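Local coordinates for protein receptor-type adenylate cyclase GRESAG 4.1 (Trypanosoma brucei, PDB 1FX2) that catalyses the magnesium-dependent conversion of ATP to 3',5'-cyclic AMP and diphosphate, here represented by the class III cyclase catalytic domain of a longer receptor-type membrane protein, at residues T18-E21 with A25-A28; H42-S47 with Q82-H87; Q76-L81 with V136-G141. All coordinates share one frame; numbering follows the deposited sequence. Where two conformers were deposited one is given.

Contact 1. Residues T18-E21 with A25-A28; sequences TDIE and ALWA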
ATOM      1  N   THR A  18       0.153  -1.705  20.090  1.00  6.97           N
ATOM      2  CA  THR A  18       1.506  -2.239  20.277  1.00  7.63           C
ATOM      3  C   THR A  18       1.419  -3.520  21.071  1.00  9.48           C
ATOM      4  O   THR A  18       0.529  -3.727  21.928  1.00  9.39           O
ATOM      5  CB  THR A  18       2.453  -1.281  21.028  1.00  8.43           C
ATOM      6  OG1 THR A  18       2.118  -1.265  22.426  1.00 10.75           O
ATOM      7  CG2 THR A  18       2.418   0.178  20.459  1.00 10.25           C
ATOM      8  N   ASP A  19       2.435  -4.378  20.847  1.00  7.27           N
ATOM      9  CA  ASP A  19       2.598  -5.613  21.647  1.00  6.03           C
ATOM     10  C   ASP A  19       4.010  -6.012  21.673  1.00  7.20           C
ATOM     11  O   ASP A  19       4.792  -5.780  20.679  1.00  8.51           O
ATOM     12  CB  ASP A  19       1.876  -6.879  21.057  1.00  8.31           C
ATOM     13  CG  ASP A  19       0.436  -6.963  21.435  1.00 16.68           C
ATOM     14  OD1 ASP A  19      -0.464  -6.496  20.684  1.00 15.82           O
ATOM     15  OD2 ASP A  19       0.139  -7.529  22.485  1.00 11.82           O
ATOM     16  N   ILE A  20       4.433  -6.616  22.775  1.00  6.87           N
ATOM     17  CA  ILE A  20       5.757  -7.232  22.806  1.00  7.43           C
ATOM     18  C   ILE A  20       5.658  -8.585  22.040  1.00  8.94           C
ATOM     19  O   ILE A  20       4.777  -9.395  22.307  1.00 10.01           O
ATOM     20  CB  ILE A  20       6.177  -7.535  24.242  1.00  5.57           C
ATOM     21  CG1 ILE A  20       6.449  -6.213  24.980  1.00  8.97           C
ATOM     22  CG2 ILE A  20       7.495  -8.426  24.229  1.00  9.37           C
ATOM     23  CD1 ILE A  20       6.620  -6.458  26.512  1.00  9.76           C
ATOM     24  N   GLU A  21       6.455  -8.799  20.985  0.50  6.45           N
ATOM     25  CA  GLU A  21       6.397 -10.091  20.269  0.50  4.20           C
ATOM     26  C   GLU A  21       6.958 -11.162  21.218  0.50  5.85           C
ATOM     27  O   GLU A  21       7.981 -10.981  21.871  0.50  7.92           O
ATOM     28  CB  GLU A  21       7.279 -10.039  19.023  0.50  5.47           C
ATOM     29  CG  GLU A  21       7.316 -11.404  18.270  0.50  5.67           C
ATOM     30  CD  GLU A  21       8.222 -11.408  17.048  0.50  7.00           C
ATOM     31  OE1 GLU A  21       9.344 -11.964  17.076  0.50  9.55           O
ATOM     32  OE2 GLU A  21       7.759 -10.945  16.019  0.50  6.55           O
ATOM     33  N   ALA A  25       6.412 -16.663  25.549  1.00 11.47           N
ATOM     34  CA  ALA A  25       7.625 -17.382  25.669  1.00 10.06           C
ATOM     35  C   ALA A  25       8.697 -16.713  26.452  1.00  8.22           C
ATOM     36  O   ALA A  25       9.496 -17.324  27.166  1.00 12.34           O
ATOM     37  CB  ALA A  25       8.150 -17.702  24.258  1.00 10.39           C
ATOM     38  N   LEU A  26       8.735 -15.391  26.353  1.00 10.07           N
ATOM     39  CA  LEU A  26       9.688 -14.650  27.154  1.00  8.62           C
ATOM     40  C   LEU A  26       9.392 -14.703  28.683  1.00  8.46           C
ATOM     41  O   LEU A  26      10.327 -14.776  29.510  1.00 10.04           O
ATOM     42  CB  LEU A  26       9.741 -13.146  26.721  1.00  9.34           C
ATOM     43  CG  LEU A  26      10.342 -12.933  25.303  1.00  9.20           C
ATOM     44  CD1 LEU A  26      10.271 -11.421  25.012  1.00 10.07           C
ATOM     45  CD2 LEU A  26      11.858 -13.365  25.263  1.00  9.12           C
ATOM     46  N   TRP A  27       8.116 -14.588  29.049  1.00  9.31           N
ATOM     47  CA  TRP A  27       7.765 -14.708  30.498  1.00  9.23           C
ATOM     48  C   TRP A  27       8.087 -16.131  30.930  1.00  9.92           C
ATOM     49  O   TRP A  27       8.511 -16.276  32.081  1.00 11.60           O
ATOM     50  CB  TRP A  27       6.267 -14.520  30.655  1.00  8.83           C
ATOM     51  CG  TRP A  27       5.909 -13.030  30.819  1.00  9.09           C
ATOM     52  CD1 TRP A  27       5.466 -12.159  29.816  1.00  9.49           C
ATOM     53  CD2 TRP A  27       5.986 -12.257  32.039  1.00  8.64           C
ATOM     54  NE1 TRP A  27       5.280 -10.872  30.384  1.00  8.21           N
ATOM     55  CE2 TRP A  27       5.598 -10.924  31.726  1.00  7.61           C
ATOM     56  CE3 TRP A  27       6.333 -12.584  33.392  1.00 10.14           C
ATOM     57  CZ2 TRP A  27       5.528  -9.889  32.689  1.00  8.08           C
ATOM     58  CZ3 TRP A  27       6.264 -11.589  34.342  1.00 10.11           C
ATOM     59  CH2 TRP A  27       5.863 -10.234  33.997  1.00 11.90           C
ATOM     60  N   ALA A  28       7.925 -17.137  30.070  1.00 10.07           N
ATOM     61  CA  ALA A  28       8.237 -18.517  30.546  1.00 12.39           C
ATOM     62  C   ALA A  28       9.696 -18.694  30.756  1.00 10.39           C
ATOM     63  O   ALA A  28      10.148 -19.356  31.754  1.00 12.82           O
ATOM     64  CB  ALA A  28       7.746 -19.561  29.561  1.00 14.31           C
TER
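L26 reaches back from its helix to I20 and E21, on the chain just before it, and one methyl, CD1, does all the touching. It lies 4.2 Å from I20 CG2 and 3.9 Å from E21 O, so the leucine rests on a side chain and on the next backbone carbonyl at once. Its conformation provides the reach: CG stands beside the backbone N (chi1 -68°), and chi2 of 178° then carries CD1 straight on, away from the helix. I20 answers with its short branch. With chi1 at -70°, CG1 stands beside the backbone N and CG2 is left anti to it, facing the leucine. The two side chains meet at a slant, and branched aliphatic residues suit so buried a place. The setting is the strand-to-helix turn of the class III cyclase domain, where D19, just before I20, is a predicted magnesium ligand together with D62. D62 OD2 accepts a hydrogen bond from I20 N, so the backbone of I20 is tied to a predicted metal ligand while its side chain packs on apolar neighbours. E21 O is hydrogen-bonded to Y99 OH of helix 94-109, and the Y99 side chain touches both I20 and L26.

Contact 2. Residues H42-S47 with Q82-H87; sequences HRMVRS and QLCFLH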
ATOM      1  N   HIS A  42       6.642   0.059  29.716  1.00  8.29           N
ATOM      2  CA  HIS A  42       5.509   0.979  29.948  1.00  7.71           C
ATOM      3  C   HIS A  42       5.956   2.406  30.248  1.00  7.98           C
ATOM      4  O   HIS A  42       5.334   3.367  29.828  1.00 10.72           O
ATOM      5  CB  HIS A  42       4.662   0.455  31.104  1.00  9.25           C
ATOM      6  CG  HIS A  42       3.660  -0.592  30.736  1.00 11.07           C
ATOM      7  ND1 HIS A  42       3.952  -1.662  29.926  1.00 15.57           N
ATOM      8  CD2 HIS A  42       2.361  -0.745  31.090  1.00 15.88           C
ATOM      9  CE1 HIS A  42       2.894  -2.443  29.804  1.00 13.82           C
ATOM     10  NE2 HIS A  42       1.903  -1.896  30.487  1.00 13.95           N
ATOM     11  N   ARG A  43       7.029   2.553  31.038  1.00  9.73           N
ATOM     12  CA  ARG A  43       7.474   3.904  31.310  1.00  9.57           C
ATOM     13  C   ARG A  43       7.906   4.627  30.033  1.00  8.54           C
ATOM     14  O   ARG A  43       7.599   5.795  29.822  1.00 10.36           O
ATOM     15  CB  ARG A  43       8.636   3.843  32.308  1.00  9.36           C
ATOM     16  CG  ARG A  43       8.223   3.476  33.672  1.00 13.05           C
ATOM     17  CD  ARG A  43       9.417   3.790  34.589  1.00 30.18           C
ATOM     18  NE  ARG A  43      10.617   2.989  34.273  1.00 26.72           N
ATOM     19  CZ  ARG A  43      10.840   1.776  34.794  1.00 24.99           C
ATOM     20  NH1 ARG A  43       9.939   1.232  35.629  1.00 30.70           N
ATOM     21  NH2 ARG A  43      12.016   1.198  34.613  1.00 27.72           N
ATOM     22  N   MET A  44       8.642   3.917  29.136  1.00  9.81           N
ATOM     23  CA  MET A  44       9.079   4.550  27.877  1.00  9.39           C
ATOM     24  C   MET A  44       7.873   4.865  26.978  1.00  9.09           C
ATOM     25  O   MET A  44       7.819   5.960  26.417  1.00 10.91           O
ATOM     26  CB  MET A  44      10.082   3.686  27.158  1.00 10.88           C
ATOM     27  CG  MET A  44      11.433   3.639  27.905  1.00 13.49           C
ATOM     28  SD  MET A  44      12.727   2.831  26.921  1.00 13.86           S
ATOM     29  CE  MET A  44      12.187   1.066  27.166  1.00 11.52           C
ATOM     30  N   VAL A  45       6.947   3.911  26.839  1.00  9.47           N
ATOM     31  CA  VAL A  45       5.766   4.192  25.969  1.00  8.90           C
ATOM     32  C   VAL A  45       4.992   5.396  26.546  1.00  9.71           C
ATOM     33  O   VAL A  45       4.610   6.273  25.796  1.00 11.70           O
ATOM     34  CB  VAL A  45       4.877   2.900  25.814  1.00  7.26           C
ATOM     35  CG1 VAL A  45       3.622   3.275  25.064  1.00 10.19           C
ATOM     36  CG2 VAL A  45       5.687   1.781  25.064  1.00  9.12           C
ATOM     37  N   ARG A  46       4.787   5.430  27.872  1.00 10.68           N
ATOM     38  CA  ARG A  46       4.003   6.507  28.450  1.00 11.21           C
ATOM     39  C   ARG A  46       4.706   7.808  28.355  1.00 11.72           C
ATOM     40  O   ARG A  46       4.012   8.846  28.119  1.00 13.43           O
ATOM     41  CB  ARG A  46       3.574   6.143  29.840  1.00  9.97           C
ATOM     42  CG  ARG A  46       2.538   5.075  29.845  1.00 11.32           C
ATOM     43  CD  ARG A  46       2.149   4.566  31.230  1.00 11.48           C
ATOM     44  NE  ARG A  46       1.016   3.723  31.134  1.00 14.66           N
ATOM     45  CZ  ARG A  46       0.759   2.714  31.925  1.00 14.81           C
ATOM     46  NH1 ARG A  46       1.637   2.342  32.906  1.00 14.52           N
ATOM     47  NH2 ARG A  46      -0.435   2.234  31.888  1.00 14.96           N
ATOM     48  N   SER A  47       6.036   7.833  28.433  1.00 11.36           N
ATOM     49  CA  SER A  47       6.766   9.068  28.237  1.00 10.59           C
ATOM     50  C   SER A  47       6.510   9.615  26.834  1.00 14.46           C
ATOM     51  O   SER A  47       6.361  10.865  26.630  1.00 16.32           O
ATOM     52  CB  SER A  47       8.247   8.815  28.410  1.00 16.35           C
ATOM     53  OG  SER A  47       8.963   9.966  28.166  1.00 23.72           O
ATOM     54  N   GLN A  82      10.470   2.698  18.640  1.00  6.85           N
ATOM     55  CA  GLN A  82      11.475   1.753  18.192  1.00  7.65           C
ATOM     56  C   GLN A  82      12.877   2.214  18.539  1.00  6.66           C
ATOM     57  O   GLN A  82      13.704   1.404  18.996  1.00  8.41           O
ATOM     58  CB  GLN A  82      11.359   1.513  16.684  1.00  8.82           C
ATOM     59  CG  GLN A  82       9.964   0.892  16.236  1.00  7.30           C
ATOM     60  CD  GLN A  82       9.791  -0.526  16.781  1.00  7.37           C
ATOM     61  OE1 GLN A  82      10.776  -1.155  17.220  1.00  7.53           O
ATOM     62  NE2 GLN A  82       8.563  -0.949  16.914  1.00  8.82           N
ATOM     63  N   LEU A  83      13.156   3.525  18.331  1.00  8.40           N
ATOM     64  CA  LEU A  83      14.475   4.070  18.625  1.00 10.68           C
ATOM     65  C   LEU A  83      14.793   4.086  20.135  1.00  7.20           C
ATOM     66  O   LEU A  83      15.870   3.601  20.510  1.00 10.19           O
ATOM     67  CB  LEU A  83      14.610   5.464  18.027  1.00  8.71           C
ATOM     68  CG  LEU A  83      14.524   5.432  16.492  1.00  9.55           C
ATOM     69  CD1 LEU A  83      14.238   6.884  15.997  1.00 12.50           C
ATOM     70  CD2 LEU A  83      15.859   4.965  15.886  1.00 11.52           C
ATOM     71  N   CYS A  84      13.924   4.546  21.018  0.50  9.16           N
ATOM     72  CA  CYS A  84      14.350   4.517  22.407  0.50  7.98           C
ATOM     73  C   CYS A  84      14.411   3.114  22.985  0.50 11.50           C
ATOM     74  O   CYS A  84      15.139   2.841  23.989  0.50  5.99           O
ATOM     75  CB  CYS A  84      13.547   5.424  23.294  0.50 10.49           C
ATOM     76  SG  CYS A  84      11.893   4.997  23.423  0.50 15.85           S
ATOM     77  N   PHE A  85      13.594   2.206  22.477  1.00  8.58           N
ATOM     78  CA  PHE A  85      13.789   0.844  22.965  1.00  9.16           C
ATOM     79  C   PHE A  85      15.141   0.310  22.522  1.00  6.43           C
ATOM     80  O   PHE A  85      15.843  -0.402  23.304  1.00  8.51           O
ATOM     81  CB  PHE A  85      12.666  -0.070  22.442  1.00  8.35           C
ATOM     82  CG  PHE A  85      11.444  -0.071  23.313  1.00  8.49           C
ATOM     83  CD1 PHE A  85      10.758   1.093  23.597  1.00  8.51           C
ATOM     84  CD2 PHE A  85      10.971  -1.298  23.842  1.00  9.22           C
ATOM     85  CE1 PHE A  85       9.575   1.076  24.387  1.00  8.63           C
ATOM     86  CE2 PHE A  85       9.811  -1.304  24.644  1.00  9.54           C
ATOM     87  CZ  PHE A  85       9.112  -0.092  24.897  1.00  8.69           C
ATOM     88  N   LEU A  86      15.603   0.632  21.313  1.00  6.93           N
ATOM     89  CA  LEU A  86      16.905   0.172  20.839  1.00  7.44           C
ATOM     90  C   LEU A  86      18.011   0.789  21.714  1.00  8.59           C
ATOM     91  O   LEU A  86      19.016   0.143  22.074  1.00  8.38           O
ATOM     92  CB  LEU A  86      17.084   0.620  19.374  1.00  7.28           C
ATOM     93  CG  LEU A  86      18.535   0.443  18.862  1.00  8.21           C
ATOM     94  CD1 LEU A  86      18.845  -1.114  18.645  1.00  8.85           C
ATOM     95  CD2 LEU A  86      18.537   1.069  17.409  1.00 10.45           C
ATOM     96  N   HIS A  87      17.790   2.042  22.117  1.00  8.73           N
ATOM     97  CA  HIS A  87      18.824   2.753  22.897  1.00 10.25           C
ATOM     98  C   HIS A  87      18.854   2.409  24.362  1.00 10.93           C
ATOM     99  O   HIS A  87      19.906   2.506  25.006  1.00 14.63           O
ATOM    100  CB  HIS A  87      18.636   4.251  22.760  1.00 12.05           C
ATOM    101  CG  HIS A  87      18.688   4.728  21.341  1.00 10.90           C
ATOM    102  ND1 HIS A  87      18.065   5.897  20.925  1.00 11.40           N
ATOM    103  CD2 HIS A  87      19.189   4.142  20.224  1.00 12.13           C
ATOM    104  CE1 HIS A  87      18.194   5.992  19.606  1.00  9.94           C
ATOM    105  NE2 HIS A  87      18.876   4.961  19.152  1.00 10.58           N
TER
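M44 lays its terminal methyl over the ring of F85, and this pairing dominates the contact between the two helices. CE stands 3.8 Å from the centroid of the F85 ring and only 10° off the ring normal, a CH-pi contact almost centred on the face. The sulfur sits obliquely: SD is 4.7 Å from the centroid of the F85 ring, which makes this a Met-aromatic contact as well. The methionine runs out nearly straight through chi2, then bends at chi3 (-76°), and the bend turns CE onto the ring. CB adds a second touch, 3.8 Å from F85 CE1. SD also lies 3.8 Å from C84 O, so the sulfur packs against the backbone of the opposing helix too. The unbranched, flexible methionine chain suits this path, since it can bend at its end to lay a methyl on the ring.

V45, one residue on, approaches the same ring at a slant, with CG2 3.9 Å from F85 CZ. Its buried side chain also packs on F64 and I66 of strand 63-68, a place where a compact branched residue fits between helix and sheet. The ring of H41 meets F85 with the planes nearly perpendicular, and V134 touches F85 from the sheet.

F85 also borders the pocket that holds a dithiothreitol molecule, probably from the crystallisation liquor, to which Q82 O is hydrogen-bonded. The helix axes come within 10.5 Å and run roughly antiparallel, at 145°. This is side-by-side packing of helices 34-51 and 71-87 against the mixed sheet of the class III cyclase fold.

Contact 3. Residues Q76-L81 with V136-G141; sequences QLAQEL and VGIHTG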
ATOM      1  N   GLN A  76       5.247   9.741  14.579  1.00 10.05           N
ATOM      2  CA  GLN A  76       6.455  10.083  15.334  1.00  9.82           C
ATOM      3  C   GLN A  76       6.589   9.300  16.594  1.00  8.80           C
ATOM      4  O   GLN A  76       7.732   8.868  16.967  1.00 10.20           O
ATOM      5  CB  GLN A  76       6.498  11.565  15.740  1.00 12.47           C
ATOM      6  CG  GLN A  76       6.491  12.495  14.493  1.00 17.82           C
ATOM      7  CD  GLN A  76       6.441  13.965  14.932  1.00 37.47           C
ATOM      8  OE1 GLN A  76       7.435  14.673  14.884  1.00 43.93           O
ATOM      9  NE2 GLN A  76       5.287  14.390  15.441  1.00 35.65           N
ATOM     10  N   LEU A  77       5.488   9.049  17.289  1.00  8.02           N
ATOM     11  CA  LEU A  77       5.547   8.243  18.548  1.00  7.56           C
ATOM     12  C   LEU A  77       6.081   6.833  18.169  1.00  8.29           C
ATOM     13  O   LEU A  77       6.902   6.274  18.902  1.00  9.42           O
ATOM     14  CB  LEU A  77       4.111   8.135  19.162  1.00  8.63           C
ATOM     15  CG  LEU A  77       4.066   7.427  20.502  1.00  9.73           C
ATOM     16  CD1 LEU A  77       2.826   7.976  21.209  1.00 12.93           C
ATOM     17  CD2 LEU A  77       3.818   5.928  20.301  1.00 11.91           C
ATOM     18  N   ALA A  78       5.543   6.210  17.131  1.00  8.18           N
ATOM     19  CA  ALA A  78       5.948   4.829  16.787  1.00  8.94           C
ATOM     20  C   ALA A  78       7.394   4.776  16.389  1.00  8.31           C
ATOM     21  O   ALA A  78       8.096   3.839  16.793  1.00  8.74           O
ATOM     22  CB  ALA A  78       5.019   4.323  15.644  1.00  9.44           C
ATOM     23  N   GLN A  79       7.869   5.762  15.646  1.00  8.79           N
ATOM     24  CA  GLN A  79       9.267   5.800  15.296  1.00  7.68           C
ATOM     25  C   GLN A  79      10.123   5.942  16.566  1.00  7.36           C
ATOM     26  O   GLN A  79      11.145   5.217  16.727  1.00  8.42           O
ATOM     27  CB  GLN A  79       9.463   6.913  14.307  1.00 12.29           C
ATOM     28  CG  GLN A  79      10.862   7.172  13.899  1.00 20.23           C
ATOM     29  CD  GLN A  79      10.829   7.937  12.567  1.00 29.29           C
ATOM     30  OE1 GLN A  79      10.814   7.330  11.501  1.00 38.32           O
ATOM     31  NE2 GLN A  79      10.705   9.239  12.648  1.00 26.44           N
ATOM     32  N   GLU A  80       9.746   6.843  17.486  0.50  6.67           N
ATOM     33  CA  GLU A  80      10.543   7.031  18.729  0.50  7.24           C
ATOM     34  C   GLU A  80      10.457   5.885  19.704  0.50  7.88           C
ATOM     35  O   GLU A  80      11.324   5.625  20.565  0.50  6.91           O
ATOM     36  CB  GLU A  80      10.160   8.363  19.447  0.50  7.31           C
ATOM     37  CG  GLU A  80      10.597   9.578  18.692  0.50 10.58           C
ATOM     38  CD  GLU A  80      12.068   9.614  18.332  0.50  9.49           C
ATOM     39  OE1 GLU A  80      12.902   9.176  19.173  0.50 17.69           O
ATOM     40  OE2 GLU A  80      12.440  10.095  17.227  0.50 15.85           O
ATOM     41  N   LEU A  81       9.412   5.126  19.559  1.00  7.82           N
ATOM     42  CA  LEU A  81       9.251   3.955  20.427  1.00  7.95           C
ATOM     43  C   LEU A  81      10.349   2.968  19.922  1.00  7.46           C
ATOM     44  O   LEU A  81      11.147   2.464  20.752  1.00  6.92           O
ATOM     45  CB  LEU A  81       7.856   3.354  20.228  1.00  8.81           C
ATOM     46  CG  LEU A  81       7.530   2.167  21.164  1.00  7.89           C
ATOM     47  CD1 LEU A  81       5.997   1.925  21.177  1.00 10.30           C
ATOM     48  CD2 LEU A  81       8.117   0.828  20.637  1.00 12.05           C
ATOM     49  N   VAL A 136       4.062  -2.880  16.030  1.00  6.33           N
ATOM     50  CA  VAL A 136       3.158  -1.721  16.081  1.00  6.49           C
ATOM     51  C   VAL A 136       2.327  -1.654  14.809  1.00  6.68           C
ATOM     52  O   VAL A 136       2.877  -1.887  13.684  1.00  7.68           O
ATOM     53  CB  VAL A 136       4.026  -0.421  16.143  1.00  6.73           C
ATOM     54  CG1 VAL A 136       3.149   0.840  16.274  1.00  9.00           C
ATOM     55  CG2 VAL A 136       4.999  -0.464  17.376  1.00  8.12           C
ATOM     56  N   GLY A 137       1.046  -1.321  15.002  1.00  5.74           N
ATOM     57  CA  GLY A 137       0.183  -1.085  13.805  1.00  6.31           C
ATOM     58  C   GLY A 137      -0.483   0.284  13.987  1.00  7.77           C
ATOM     59  O   GLY A 137      -0.916   0.635  15.115  1.00  8.33           O
ATOM     60  N   ILE A 138      -0.673   0.970  12.862  1.00  7.87           N
ATOM     61  CA  ILE A 138      -1.252   2.305  12.879  1.00  8.18           C
ATOM     62  C   ILE A 138      -2.301   2.425  11.781  1.00  7.72           C
ATOM     63  O   ILE A 138      -2.062   1.929  10.654  1.00  9.10           O
ATOM     64  CB  ILE A 138      -0.187   3.411  12.572  1.00  8.23           C
ATOM     65  CG1 ILE A 138       0.971   3.325  13.580  1.00  9.26           C
ATOM     66  CG2 ILE A 138      -0.854   4.829  12.680  1.00 11.00           C
ATOM     67  CD1 ILE A 138       2.096   4.274  13.219  1.00  9.43           C
ATOM     68  N   HIS A 139      -3.498   2.910  12.155  1.00  8.88           N
ATOM     69  CA  HIS A 139      -4.514   3.123  11.086  1.00  7.61           C
ATOM     70  C   HIS A 139      -5.230   4.404  11.477  1.00  8.44           C
ATOM     71  O   HIS A 139      -5.306   4.789  12.638  1.00  9.30           O
ATOM     72  CB  HIS A 139      -5.511   1.926  11.077  1.00  8.65           C
ATOM     73  CG  HIS A 139      -6.685   2.120  10.178  1.00  8.53           C
ATOM     74  ND1 HIS A 139      -6.587   2.425   8.824  1.00  8.92           N
ATOM     75  CD2 HIS A 139      -8.005   2.081  10.490  1.00 11.69           C
ATOM     76  CE1 HIS A 139      -7.818   2.556   8.349  1.00 10.48           C
ATOM     77  NE2 HIS A 139      -8.690   2.348   9.317  1.00  9.91           N
ATOM     78  N   THR A 140      -5.846   5.053  10.481  1.00  8.22           N
ATOM     79  CA  THR A 140      -6.576   6.326  10.706  1.00  8.64           C
ATOM     80  C   THR A 140      -7.939   6.180  10.091  1.00  8.84           C
ATOM     81  O   THR A 140      -8.038   5.692   8.965  1.00 11.24           O
ATOM     82  CB  THR A 140      -5.886   7.478   9.999  1.00  9.57           C
ATOM     83  OG1 THR A 140      -4.572   7.628  10.568  1.00 10.03           O
ATOM     84  CG2 THR A 140      -6.719   8.774  10.203  1.00  9.93           C
ATOM     85  N   GLY A 141      -8.964   6.529  10.856  1.00  9.11           N
ATOM     86  CA  GLY A 141     -10.339   6.460  10.281  1.00 10.66           C
ATOM     87  C   GLY A 141     -11.354   7.015  11.257  1.00 11.50           C
ATOM     88  O   GLY A 141     -11.073   7.286  12.387  1.00 10.97           O
TER
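A78 and V136 mark the closest backbone approach, their CA atoms 7.2 Å apart, where helix 71-87 passes over strand 134-141. No hydrogen bond links the two segments: the helix bonds within itself and the strand with its neighbours in the sheet. In the helix, E80 N bonds to Q76 O and L81 N to L77 O. In the strand, V136 and I138 bond to strand 176-179, and G137 bonds to F17 on the other side. The extended backbone sends V136 and I138 toward the helix, with G137 between them, while the helix presents A78 to the strand.

The meeting itself is small and wholly apolar. A78 CB touches both strand residues, 3.8 Å from I138 CD1 and 4.0 Å from V136 CG1. The two partners reach it differently. V136 uses a branch close to its own backbone, CG1, which is anti to the backbone N (chi1 -177°). I138 uses the far end of its longer arm, with chi2 of 173° extending CD1 toward the alanine. Alanine suits this position because its single methyl lets the helix lie close to the sheet, and beta-branched residues are at home in the extended strand. L81, a turn further along, also points toward the strand but stops short of close contact.

V176 on the parallel neighbouring strand 176-179 touches A78, V136 and I138, and so completes the cluster. Across the other edge, strand 13-20 runs antiparallel to strand 134-141 and sends I16 against both L77 and V136. L77 and L81 also pack on L48 of helix 34-51, which lies beside helix 71-87. The contact thus forms part of the buried layer between the central mixed sheet and its covering helices.

Overall arrangement
Contact 3 lies deepest, its centre about 7 Å from the centre of the chain, and is purely aliphatic. Contact 1, also buried, sits farther out and adds a backbone carbonyl to its apolar pair, whose isoleucine lies beside the predicted magnesium ligand D62. Contact 2 is only partly buried and differs in chemistry, relying on sulfur and an aromatic ring. Contacts 2 and 3 share helix 71-87 and touch where V45 CG2 meets L81 CD1, 3.9 Å apart. Contacts 1 and 3 join through the neighbouring strands 13-20 and 134-141, with T18 CG2 packed 4.0 Å from L81 CD1. Contacts 1 and 2 do not touch, although helices 23-29 and 34-51 are consecutive in the chain.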